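Local coordinates for uncharacterized protein (Clostridium sporogenes, PDB 4Q0Y), which is of unknown function but adopts a hot-dog, thioesterase-like fold, so that a role related to thioesterases is possible though unproven, at residues Asp12-Asn17 with Asn24-Val29; Ser69-Pro74 with Leu90-Val95. All blocks are in the same frame, centred on the assembly; numbering follows the deposited sequence. Where two conformers were deposited one is given.

Interaction 1 (Asp12-Asn17 with Asn24-Val29); sequences DVFKFN and NDKIGV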
ATOM      1  N   ASP B  12      10.370   5.522 -14.672  1.00 12.80           N
ATOM      2  CA  ASP B  12      11.461   6.196 -15.384  1.00 13.53           C
ATOM      3  C   ASP B  12      11.792   7.486 -14.639  1.00 12.85           C
ATOM      4  O   ASP B  12      10.877   8.209 -14.231  1.00 12.78           O
ATOM      5  CB  ASP B  12      11.096   6.494 -16.823  1.00 15.05           C
ATOM      6  CG  ASP B  12      10.908   5.239 -17.625  1.00 18.40           C
ATOM      7  OD1 ASP B  12      11.871   4.474 -17.701  1.00 21.82           O
ATOM      8  OD2 ASP B  12       9.823   5.024 -18.189  1.00 22.14           O
ATOM      9  N   VAL B  13      13.087   7.756 -14.470  1.00 12.35           N
ATOM     10  CA  VAL B  13      13.562   8.878 -13.670  1.00 13.14           C
ATOM     11  C   VAL B  13      14.405   9.800 -14.557  1.00 12.94           C
ATOM     12  O   VAL B  13      15.329   9.351 -15.247  1.00 12.71           O
ATOM     13  CB  VAL B  13      14.382   8.416 -12.458  1.00 13.31           C
ATOM     14  CG1 VAL B  13      14.828   9.614 -11.604  1.00 15.41           C
ATOM     15  CG2 VAL B  13      13.576   7.412 -11.632  1.00 14.13           C
ATOM     16  N   PHE B  14      14.087  11.085 -14.501  1.00 13.96           N
ATOM     17  CA  PHE B  14      14.694  12.137 -15.328  1.00 13.20           C
ATOM     18  C   PHE B  14      15.170  13.293 -14.460  1.00 12.60           C
ATOM     19  O   PHE B  14      14.628  13.508 -13.364  1.00 14.26           O
ATOM     20  CB  PHE B  14      13.691  12.688 -16.338  1.00 12.84           C
ATOM     21  CG  PHE B  14      13.102  11.645 -17.258  1.00 14.79           C
ATOM     22  CD1 PHE B  14      11.987  10.863 -16.844  1.00 13.99           C
ATOM     23  CD2 PHE B  14      13.619  11.448 -18.534  1.00 15.93           C
ATOM     24  CE1 PHE B  14      11.424   9.911 -17.683  1.00 15.96           C
ATOM     25  CE2 PHE B  14      13.048  10.479 -19.370  1.00 15.67           C
ATOM     26  CZ  PHE B  14      11.959   9.718 -18.943  1.00 14.74           C
ATOM     27  N   LYS B  15      16.143  14.050 -14.965  1.00 14.62           N
ATOM     28  CA  LYS B  15      16.678  15.192 -14.249  1.00 15.80           C
ATOM     29  C   LYS B  15      15.624  16.284 -14.140  1.00 14.67           C
ATOM     30  O   LYS B  15      14.950  16.592 -15.113  1.00 16.50           O
ATOM     31  CB  LYS B  15      17.925  15.732 -14.937  1.00 19.24           C
ATOM     32  CG  LYS B  15      18.633  16.816 -14.169  1.00 23.03           C
ATOM     33  CD  LYS B  15      19.982  17.076 -14.814  1.00 31.02           C
ATOM     34  CE  LYS B  15      20.720  18.164 -14.107  1.00 36.76           C
ATOM     35  NZ  LYS B  15      20.934  17.860 -12.667  1.00 37.92           N
ATOM     36  N   PHE B  16      15.472  16.852 -12.948  1.00 15.38           N
ATOM     37  CA  PHE B  16      14.510  17.930 -12.711  1.00 15.43           C
ATOM     38  C   PHE B  16      15.114  19.202 -13.299  1.00 16.25           C
ATOM     39  O   PHE B  16      15.937  19.847 -12.653  1.00 19.73           O
ATOM     40  CB  PHE B  16      14.231  18.044 -11.199  1.00 16.50           C
ATOM     41  CG  PHE B  16      12.961  18.766 -10.854  1.00 16.01           C
ATOM     42  CD1 PHE B  16      12.728  20.078 -11.294  1.00 18.66           C
ATOM     43  CD2 PHE B  16      12.023  18.167 -10.020  1.00 16.74           C
ATOM     44  CE1 PHE B  16      11.559  20.745 -10.945  1.00 17.47           C
ATOM     45  CE2 PHE B  16      10.850  18.844  -9.653  1.00 17.63           C
ATOM     46  CZ  PHE B  16      10.620  20.114 -10.139  1.00 17.70           C
ATOM     47  N   ASN B  17      14.737  19.564 -14.529  1.00 14.61           N
ATOM     48  CA  ASN B  17      15.321  20.746 -15.214  1.00 15.61           C
ATOM     49  C   ASN B  17      14.291  21.817 -15.600  1.00 16.23           C
ATOM     50  O   ASN B  17      14.601  22.726 -16.369  1.00 17.30           O
ATOM     51  CB  ASN B  17      16.135  20.294 -16.444  1.00 17.38           C
ATOM     52  CG  ASN B  17      15.286  19.617 -17.499  1.00 16.68           C
ATOM     53  OD1 ASN B  17      14.065  19.520 -17.374  1.00 17.38           O
ATOM     54  ND2 ASN B  17      15.939  19.050 -18.494  1.00 17.30           N
ATOM     55  N   ASN B  24      13.399  15.379 -20.591  1.00 15.75           N
ATOM     56  CA  ASN B  24      13.890  14.305 -21.470  1.00 18.47           C
ATOM     57  C   ASN B  24      15.344  13.945 -21.190  1.00 17.26           C
ATOM     58  O   ASN B  24      15.974  13.257 -22.017  1.00 17.82           O
ATOM     59  CB  ASN B  24      13.825  14.768 -22.924  1.00 23.53           C
ATOM     60  CG  ASN B  24      12.434  15.150 -23.369  1.00 31.11           C
ATOM     61  OD1 ASN B  24      12.271  16.171 -24.011  1.00 47.06           O
ATOM     62  ND2 ASN B  24      11.435  14.346 -23.040  1.00 33.89           N
ATOM     63  N   ASP B  25      15.867  14.390 -20.044  1.00 16.46           N
ATOM     64  CA  ASP B  25      17.262  14.104 -19.623  1.00 16.58           C
ATOM     65  C   ASP B  25      17.210  12.912 -18.661  1.00 14.66           C
ATOM     66  O   ASP B  25      17.062  13.067 -17.457  1.00 15.17           O
ATOM     67  CB  ASP B  25      17.835  15.355 -18.952  1.00 15.29           C
ATOM     68  CG  ASP B  25      19.288  15.232 -18.588  1.00 18.16           C
ATOM     69  OD1 ASP B  25      19.894  14.158 -18.749  1.00 18.25           O
ATOM     70  OD2 ASP B  25      19.835  16.243 -18.130  1.00 20.24           O
ATOM     71  N   LYS B  26      17.308  11.705 -19.220  1.00 15.52           N
ATOM     72  CA  LYS B  26      17.039  10.482 -18.444  1.00 17.11           C
ATOM     73  C   LYS B  26      18.204  10.136 -17.533  1.00 17.79           C
ATOM     74  O   LYS B  26      19.366  10.164 -17.972  1.00 17.86           O
ATOM     75  CB  LYS B  26      16.705   9.299 -19.353  1.00 19.63           C
ATOM     76  CG  LYS B  26      16.106   8.108 -18.586  1.00 21.06           C
ATOM     77  CD  LYS B  26      15.351   7.197 -19.515  1.00 26.83           C
ATOM     78  CE  LYS B  26      14.763   6.026 -18.763  1.00 28.36           C
ATOM     79  NZ  LYS B  26      13.880   5.272 -19.684  1.00 37.19           N
ATOM     80  N   ILE B  27      17.886   9.804 -16.285  1.00 17.12           N
ATOM     81  CA  ILE B  27      18.863   9.399 -15.258  1.00 20.45           C
ATOM     82  C   ILE B  27      18.864   7.892 -15.060  1.00 24.77           C
ATOM     83  O   ILE B  27      19.929   7.286 -14.947  1.00 26.95           O
ATOM     84  CB  ILE B  27      18.592  10.136 -13.920  1.00 23.84           C
ATOM     85  CG1 ILE B  27      19.005  11.593 -14.082  1.00 24.25           C
ATOM     86  CG2 ILE B  27      19.343   9.508 -12.726  1.00 26.99           C
ATOM     87  CD1 ILE B  27      18.544  12.499 -12.959  1.00 27.72           C
ATOM     88  N   GLY B  28      17.691   7.290 -14.961  1.00 20.06           N
ATOM     89  CA  GLY B  28      17.619   5.858 -14.728  1.00 17.85           C
ATOM     90  C   GLY B  28      16.200   5.359 -14.638  1.00 16.94           C
ATOM     91  O   GLY B  28      15.252   6.078 -14.998  1.00 13.52           O
ATOM     92  N   VAL B  29      16.059   4.137 -14.140  0.50 16.92           N
ATOM     93  CA  VAL B  29      14.760   3.497 -14.017  0.50 15.95           C
ATOM     94  C   VAL B  29      14.744   2.672 -12.745  0.50 15.47           C
ATOM     95  O   VAL B  29      15.762   2.060 -12.393  0.50 16.32           O
ATOM     96  CB  VAL B  29      14.403   2.677 -15.255  0.50 15.64           C
ATOM     97  CG1 VAL B  29      15.533   1.723 -15.602  0.50 16.77           C
ATOM     98  CG2 VAL B  29      13.049   1.987 -15.085  0.50 16.25           C
TER
HETATM   99  O   HOH W   1      14.392  18.169 -21.038  1.00 18.69           O
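Asn24 touches the Phe14 ring through its backbone, C lying 4.0 Å from Phe14 CD2, and one water, which accepts from Asn24 N and from Asn17 ND2, ties the two ends of the loop together. At Asp25 the backbone O takes the N-H of Lys15, while the carboxylate lies beside the Lys15 side chain, pointing the same way: OD2 touches CD at 3.4 Å but stays 5.8 Å from Lys15 NZ. Lys26 passes the Phe14 ring with its CB 3.8 Å from CE2. Its CG is anti to the backbone N (chi1 -167°) and the rest of the chain runs extended, bringing NZ 2.9 Å from Asp12 OD1 in a salt bridge that arrives from above the carboxylate plane; Asp12 OD2 is held by Asn75. Two residues of this antiparallel hairpin, Ile27 and Gly28, sit across from the single Val13, a classic beta bulge that shifts the register by one; Val13 O accepts from Ile27 N at 2.8 Å and from Gly28 N at 3.1 Å. Ile27 CD1 meanwhile packs on Lys15 N and CA. Gly28 returns its O to Val13 N. Val29 stands across from Asp12 as a non-hydrogen-bonded pair.

Interaction 2 (Ser69-Pro74 with Leu90-Val95); sequences SYHIQP and LLYILV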
ATOM      1  N   SER B  69      15.258  15.558  -6.177  1.00 15.41           N
ATOM      2  CA  SER B  69      14.331  16.230  -7.101  0.50 15.65           C
ATOM      3  C   SER B  69      14.447  15.525  -8.442  1.00 15.55           C
ATOM      4  O   SER B  69      15.531  15.451  -9.013  1.00 15.98           O
ATOM      5  CB  SER B  69      14.560  17.734  -7.258  0.50 15.98           C
ATOM      6  OG  SER B  69      14.753  18.348  -6.012  0.50 16.38           O
ATOM      7  N   TYR B  70      13.323  15.014  -8.914  1.00 13.15           N
ATOM      8  CA  TYR B  70      13.263  14.297 -10.190  1.00 13.17           C
ATOM      9  C   TYR B  70      11.966  14.563 -10.921  1.00 12.94           C
ATOM     10  O   TYR B  70      10.960  14.974 -10.328  1.00 14.30           O
ATOM     11  CB  TYR B  70      13.369  12.805  -9.947  1.00 12.70           C
ATOM     12  CG  TYR B  70      14.679  12.314  -9.391  1.00 13.23           C
ATOM     13  CD1 TYR B  70      15.870  12.463 -10.113  1.00 15.67           C
ATOM     14  CD2 TYR B  70      14.728  11.617  -8.167  1.00 12.57           C
ATOM     15  CE1 TYR B  70      17.069  12.000  -9.619  1.00 16.51           C
ATOM     16  CE2 TYR B  70      15.937  11.124  -7.663  1.00 15.42           C
ATOM     17  CZ  TYR B  70      17.104  11.337  -8.377  1.00 17.43           C
ATOM     18  OH  TYR B  70      18.314  10.875  -7.916  1.00 17.88           O
ATOM     19  N   HIS B  71      12.008  14.368 -12.244  1.00 10.38           N
ATOM     20  CA  HIS B  71      10.805  14.185 -13.036  1.00 10.96           C
ATOM     21  C   HIS B  71      10.702  12.694 -13.200  1.00 11.25           C
ATOM     22  O   HIS B  71      11.688  12.055 -13.532  1.00 13.99           O
ATOM     23  CB  HIS B  71      10.921  14.883 -14.379  1.00 11.20           C
ATOM     24  CG  HIS B  71      10.794  16.370 -14.284  1.00 12.04           C
ATOM     25  ND1 HIS B  71      10.552  17.164 -15.383  1.00 11.94           N
ATOM     26  CD2 HIS B  71      10.870  17.209 -13.228  1.00 11.40           C
ATOM     27  CE1 HIS B  71      10.496  18.426 -15.016  1.00 11.99           C
ATOM     28  NE2 HIS B  71      10.666  18.484 -13.713  1.00 13.40           N
ATOM     29  N   ILE B  72       9.510  12.151 -12.942  1.00 10.25           N
ATOM     30  CA  ILE B  72       9.294  10.723 -12.958  1.00 10.77           C
ATOM     31  C   ILE B  72       8.058  10.336 -13.751  1.00 10.93           C
ATOM     32  O   ILE B  72       7.055  11.064 -13.804  1.00 11.29           O
ATOM     33  CB  ILE B  72       9.218  10.117 -11.526  1.00 12.03           C
ATOM     34  CG1 ILE B  72       8.014  10.682 -10.736  1.00 11.65           C
ATOM     35  CG2 ILE B  72      10.514  10.379 -10.780  1.00 12.39           C
ATOM     36  CD1 ILE B  72       7.782   9.990  -9.403  1.00 14.17           C
ATOM     37  N   GLN B  73       8.162   9.152 -14.369  1.00 12.18           N
ATOM     38  CA  GLN B  73       7.098   8.553 -15.165  1.00 12.83           C
ATOM     39  C   GLN B  73       6.849   7.161 -14.608  1.00 12.02           C
ATOM     40  O   GLN B  73       7.521   6.203 -15.029  1.00 12.87           O
ATOM     41  CB  GLN B  73       7.477   8.509 -16.641  1.00 13.75           C
ATOM     42  CG  GLN B  73       6.390   7.898 -17.538  1.00 15.66           C
ATOM     43  CD  GLN B  73       6.852   7.739 -18.975  1.00 20.37           C
ATOM     44  OE1 GLN B  73       7.514   8.625 -19.543  1.00 22.77           O
ATOM     45  NE2 GLN B  73       6.535   6.601 -19.564  1.00 22.81           N
ATOM     46  N   PRO B  74       5.898   7.035 -13.664  1.00 12.39           N
ATOM     47  CA  PRO B  74       5.473   5.705 -13.244  1.00 12.55           C
ATOM     48  C   PRO B  74       4.646   5.064 -14.347  1.00 13.08           C
ATOM     49  O   PRO B  74       3.712   5.701 -14.873  1.00 14.42           O
ATOM     50  CB  PRO B  74       4.612   5.966 -11.994  1.00 13.47           C
ATOM     51  CG  PRO B  74       4.161   7.363 -12.124  1.00 16.39           C
ATOM     52  CD  PRO B  74       5.283   8.091 -12.824  1.00 12.95           C
ATOM     53  N   LEU B  90       2.990  11.643 -15.559  1.00 13.60           N
ATOM     54  CA  LEU B  90       4.178  12.477 -15.684  1.00 13.45           C
ATOM     55  C   LEU B  90       4.150  13.396 -14.460  1.00 13.07           C
ATOM     56  O   LEU B  90       3.239  14.217 -14.319  1.00 13.04           O
ATOM     57  CB  LEU B  90       4.152  13.286 -16.973  1.00 15.45           C
ATOM     58  CG  LEU B  90       4.096  12.451 -18.263  1.00 15.64           C
ATOM     59  CD1 LEU B  90       4.011  13.358 -19.466  1.00 19.77           C
ATOM     60  CD2 LEU B  90       5.301  11.525 -18.359  1.00 13.66           C
ATOM     61  N   LEU B  91       5.107  13.193 -13.558  1.00 12.21           N
ATOM     62  CA  LEU B  91       5.145  13.890 -12.278  1.00 12.61           C
ATOM     63  C   LEU B  91       6.457  14.615 -12.087  1.00 13.09           C
ATOM     64  O   LEU B  91       7.498  14.170 -12.551  1.00 11.83           O
ATOM     65  CB  LEU B  91       4.960  12.907 -11.136  1.00 12.77           C
ATOM     66  CG  LEU B  91       3.796  11.914 -11.218  1.00 14.07           C
ATOM     67  CD1 LEU B  91       3.907  10.922 -10.074  1.00 14.57           C
ATOM     68  CD2 LEU B  91       2.476  12.656 -11.170  1.00 15.43           C
ATOM     69  N   TYR B  92       6.398  15.724 -11.346  1.00 10.94           N
ATOM     70  CA  TYR B  92       7.597  16.346 -10.743  1.00 11.98           C
ATOM     71  C   TYR B  92       7.557  15.958  -9.278  1.00 13.08           C
ATOM     72  O   TYR B  92       6.512  16.094  -8.633  1.00 13.67           O
ATOM     73  CB  TYR B  92       7.613  17.880 -10.890  1.00 12.25           C
ATOM     74  CG  TYR B  92       7.153  18.425 -12.248  1.00 13.28           C
ATOM     75  CD1 TYR B  92       7.501  17.789 -13.463  1.00 13.62           C
ATOM     76  CD2 TYR B  92       6.434  19.613 -12.319  1.00 14.34           C
ATOM     77  CE1 TYR B  92       7.083  18.290 -14.689  1.00 14.52           C
ATOM     78  CE2 TYR B  92       6.013  20.127 -13.546  1.00 14.98           C
ATOM     79  CZ  TYR B  92       6.335  19.458 -14.725  1.00 14.84           C
ATOM     80  OH  TYR B  92       5.942  19.962 -15.936  1.00 15.99           O
ATOM     81  N   ILE B  93       8.686  15.498  -8.737  1.00 12.63           N
ATOM     82  CA  ILE B  93       8.728  15.097  -7.329  1.00 13.33           C
ATOM     83  C   ILE B  93       9.872  15.801  -6.620  1.00 13.01           C
ATOM     84  O   ILE B  93      10.967  15.887  -7.170  1.00 12.33           O
ATOM     85  CB  ILE B  93       8.742  13.553  -7.171  1.00 16.09           C
ATOM     86  CG1 ILE B  93       8.440  13.161  -5.735  1.00 17.62           C
ATOM     87  CG2 ILE B  93      10.058  12.941  -7.641  1.00 16.61           C
ATOM     88  CD1 ILE B  93       7.866  11.767  -5.604  1.00 19.64           C
ATOM     89  N   LEU B  94       9.560  16.362  -5.440  1.00 13.92           N
ATOM     90  CA  LEU B  94      10.519  17.076  -4.598  1.00 13.83           C
ATOM     91  C   LEU B  94      10.466  16.395  -3.243  1.00 14.85           C
ATOM     92  O   LEU B  94       9.443  16.463  -2.559  1.00 13.39           O
ATOM     93  CB  LEU B  94      10.111  18.535  -4.496  1.00 14.38           C
ATOM     94  CG  LEU B  94      10.063  19.313  -5.800  1.00 16.55           C
ATOM     95  CD1 LEU B  94       9.388  20.665  -5.564  1.00 19.00           C
ATOM     96  CD2 LEU B  94      11.455  19.478  -6.382  1.00 17.94           C
ATOM     97  N   VAL B  95      11.540  15.702  -2.873  1.00 14.89           N
ATOM     98  CA  VAL B  95      11.550  14.813  -1.705  1.00 16.49           C
ATOM     99  C   VAL B  95      12.449  15.363  -0.603  1.00 17.16           C
ATOM    100  O   VAL B  95      13.662  15.488  -0.808  1.00 16.66           O
ATOM    101  CB  VAL B  95      12.026  13.379  -2.054  1.00 15.14           C
ATOM    102  CG1 VAL B  95      12.007  12.453  -0.831  1.00 14.65           C
ATOM    103  CG2 VAL B  95      11.193  12.782  -3.176  1.00 14.62           C
TER
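Ser69-Pro74 and Leu90-Val95 are paired antiparallel strands of a beta hairpin in the middle of the sheet, a buried contact with Ser69, His71, Tyr92 and Leu94 on one face and Tyr70, Ile72, Leu91 and Ile93 on the other. Four backbone hydrogen bonds set the register: Tyr70 and Ile93 exchange two, and Ile72 and Leu91 exchange two more, with Ile93 N to Tyr70 O at 2.8 Å. Between these pairs, in the non-hydrogen-bonded position, stand His71 and Tyr92. Their side chains lie side by side and point the same way, and the rings form an offset stack with centroids 4.2 Å apart and planes at 27°. Tyr92 CD1 sits over the centre of the imidazole, 3.2 Å above its plane. The tyrosine hydroxyl is bonded to Ser107 OG, while His71 ND1 and NE2 have weak hydrogen bonds to Ser23 N and Ser18 O, which would restrain the rotation of the imidazole.

The face that carries Tyr70, Ile72, Leu91 and Ile93 is apolar where the strands meet. Tyr70 CB touches Ile93 CG2, while the ring end leads off. Ile72 has CG1 between the backbone N and the carbonyl carbon (chi1 63°), which sets it 3.8 Å from Leu91 CB; its CG2 turns instead to Ile93 CG2, 4.1 Å away. Pro74 CG reaches Leu91 CD1, the two side chains crossing at about a right angle. Helix 33-44 packs on this surface, with Phe39 touching Ile72, Leu91 and Ile93, the sheet-against-helix arrangement of a hot-dog fold. To the flanks, strand 4-15 pairs with 68-80 and strand 102-106 with 83-95.

Interactions 1 and 2 belong to one antiparallel sheet, their centres about 9 Å apart, and strands 4-15 and 68-80 are the neighbours that join them. Two probable backbone hydrogen bonds cross that seam, Phe14 N to His71 O at 2.8 Å and Gln73 N to Asp12 O at 2.9 Å, and Val13 CG1 packs on Tyr70 CD1 at 3.4 Å. Interaction 1 is the outer hairpin, at the surface, where the sheet ends within this chain; interaction 2 is the buried inner one. Phe22 links their aromatic groups, meeting both Phe14 and His71. Bound cadmium ions stay distant, about 12 Å from the Val29 side chain and about 11 Å from that of Ser69.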